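Local coordinates for protein CDC25-like phosphatase YCH1 (PDB 3FS5) that acts as a protein phosphatase, built on a rhodanese-like domain related to the catalytic domain of Cdc25, at residues Y54-L59 and G97-M102. Residues are numbered along the deposited sequence; the frame is centred on the assembly and turned at random.
Sequences YAYSRL and GPSAAM
S99 and A100, in the first turns of helix 96-106, take the ring of Y56, which starts helix 56-61. The Y56 side chain leaves its helix with CG anti to the backbone N (chi1 177°), a setting that extends the ring across the gap to the neighbouring helix. At S99 the phenol end arrives over the methylene: Y56 OH lies 3.5 Å from S99 CB, and Y56 CE1 is 3.9 Å from the same carbon. The hydroxyl of S99 stands beside its own backbone N, anti to the carbonyl carbon (chi1 -65°), where S99 OG bonds to the carbonyl of Q95 one turn back, so the serine offers Y56 carbon instead of oxygen. One residue on, the CD1-CE1 side of the ring lies against A100, with Y56 CD1 3.9 Å from A100 CB and Y56 CE1 3.8 Å from A100 N; the ring is turned obliquely to both residues. The small methyl of A100 is consistent with the close approach of the backbones, the CA atoms of Y56 and A100 being 6.4 Å apart, and it also touches F88 of strand 84-88 and V38 in the loop after strand 33-37. R96 and L103 add further contacts to Y56. Replacing Y56 by an alanine is likely to open a gap between the two helices and leave the S99 methylene and A100 methyl without their aromatic neighbour. In this rhodanese fold the helices that follow strands 52-53 and 84-88 thus meet here through van der Waals packing of one tyrosine on S99 and A100, with a weak S57 OG-R96 NH2 hydrogen bond as a polar link beside it.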
loop_
_atom_site.group_PDB
_atom_site.type_symbol
_atom_site.label_atom_id
_atom_site.label_comp_id
_atom_site.label_asym_id
_atom_site.label_seq_id
_atom_site.Cartn_x
_atom_site.Cartn_y
_atom_site.Cartn_z
ATOM N N TYR A 54 -4.564 4.935 -5.977
ATOM C CA TYR A 54 -5.879 5.426 -5.544
ATOM C C TYR A 54 -5.688 6.626 -4.619
ATOM O O TYR A 54 -5.435 6.461 -3.422
ATOM C CB TYR A 54 -6.661 4.335 -4.789
ATOM C CG TYR A 54 -7.292 3.298 -5.687
ATOM C CD1 TYR A 54 -6.519 2.313 -6.294
ATOM C CD2 TYR A 54 -8.660 3.327 -5.964
ATOM C CE1 TYR A 54 -7.084 1.384 -7.155
ATOM C CE2 TYR A 54 -9.237 2.401 -6.826
ATOM C CZ TYR A 54 -8.441 1.434 -7.419
ATOM O OH TYR A 54 -8.987 0.523 -8.292
ATOM N N ALA A 55 -5.819 7.832 -5.167
ATOM C CA ALA A 55 -5.626 9.054 -4.388
ATOM C C ALA A 55 -6.496 9.134 -3.133
ATOM O O ALA A 55 -7.710 8.929 -3.185
ATOM C CB ALA A 55 -5.869 10.281 -5.274
ATOM N N TYR A 56 -5.863 9.446 -2.008
ATOM C CA TYR A 56 -6.562 9.562 -0.735
ATOM C C TYR A 56 -7.742 10.534 -0.788
ATOM O O TYR A 56 -8.831 10.229 -0.298
ATOM C CB TYR A 56 -5.599 10.025 0.354
ATOM C CG TYR A 56 -6.274 10.234 1.687
ATOM C CD1 TYR A 56 -6.648 9.152 2.475
ATOM C CD2 TYR A 56 -6.564 11.516 2.150
ATOM C CE1 TYR A 56 -7.292 9.335 3.693
ATOM C CE2 TYR A 56 -7.207 11.713 3.366
ATOM C CZ TYR A 56 -7.568 10.618 4.132
ATOM O OH TYR A 56 -8.202 10.801 5.338
ATOM N N SER A 57 -7.523 11.707 -1.376
ATOM C CA SER A 57 -8.577 12.715 -1.467
ATOM C C SER A 57 -9.849 12.173 -2.095
ATOM O O SER A 57 -10.950 12.437 -1.611
ATOM C CB SER A 57 -8.098 13.933 -2.268
ATOM O OG SER A 57 -7.055 14.605 -1.584
ATOM N N ARG A 58 -9.704 11.410 -3.172
ATOM C CA ARG A 58 -10.866 10.854 -3.847
ATOM C C ARG A 58 -11.490 9.689 -3.078
ATOM O O ARG A 58 -12.710 9.522 -3.078
ATOM C CB ARG A 58 -10.497 10.412 -5.260
ATOM C CG ARG A 58 -11.704 10.076 -6.110
ATOM C CD ARG A 58 -11.311 9.787 -7.540
ATOM N NE ARG A 58 -12.445 9.304 -8.320
ATOM C CZ ARG A 58 -12.344 8.804 -9.546
ATOM N NH1 ARG A 58 -13.430 8.385 -10.184
ATOM N NH2 ARG A 58 -11.156 8.721 -10.134
ATOM N N LEU A 59 -10.661 8.876 -2.430
ATOM C CA LEU A 59 -11.182 7.762 -1.648
ATOM C C LEU A 59 -12.075 8.324 -0.545
ATOM O O LEU A 59 -13.144 7.787 -0.255
ATOM C CB LEU A 59 -10.037 6.960 -1.015
ATOM C CG LEU A 59 -9.228 6.044 -1.938
ATOM C CD1 LEU A 59 -8.041 5.482 -1.175
ATOM C CD2 LEU A 59 -10.115 4.915 -2.462
ATOM N N GLY A 97 -1.555 7.915 5.542
ATOM C CA GLY A 97 -1.332 6.491 5.351
ATOM C C GLY A 97 -2.283 5.684 6.222
ATOM O O GLY A 97 -3.092 4.913 5.706
ATOM N N PRO A 98 -2.196 5.818 7.553
ATOM C CA PRO A 98 -3.113 5.053 8.399
ATOM C C PRO A 98 -4.580 5.473 8.226
ATOM O O PRO A 98 -5.481 4.658 8.411
ATOM C CB PRO A 98 -2.571 5.290 9.818
ATOM C CG PRO A 98 -1.764 6.546 9.698
ATOM C CD PRO A 98 -1.110 6.409 8.354
ATOM N N SER A 99 -4.821 6.732 7.861
ATOM C CA SER A 99 -6.191 7.200 7.638
ATOM C C SER A 99 -6.804 6.479 6.439
ATOM O O SER A 99 -7.984 6.152 6.447
ATOM C CB SER A 99 -6.232 8.713 7.395
ATOM O OG SER A 99 -5.827 9.413 8.551
ATOM N N ALA A 100 -6.003 6.222 5.407
ATOM C CA ALA A 100 -6.518 5.514 4.236
ATOM C C ALA A 100 -6.861 4.086 4.645
ATOM O O ALA A 100 -7.889 3.547 4.244
ATOM C CB ALA A 100 -5.481 5.503 3.116
ATOM N N ALA A 101 -5.997 3.479 5.453
ATOM C CA ALA A 101 -6.227 2.117 5.916
ATOM C C ALA A 101 -7.511 2.044 6.743
ATOM O O ALA A 101 -8.252 1.074 6.649
ATOM C CB ALA A 101 -5.043 1.637 6.743
ATOM N N MET A 102 -7.771 3.068 7.553
ATOM C CA MET A 102 -8.981 3.091 8.375
ATOM C C MET A 102 -10.239 3.218 7.516
ATOM O O MET A 102 -11.295 2.677 7.861
ATOM C CB MET A 102 -8.930 4.240 9.389
ATOM C CG MET A 102 -7.993 3.994 10.566
ATOM S SD MET A 102 -8.365 2.452 11.454
ATOM C CE MET A 102 -9.766 2.942 12.457
#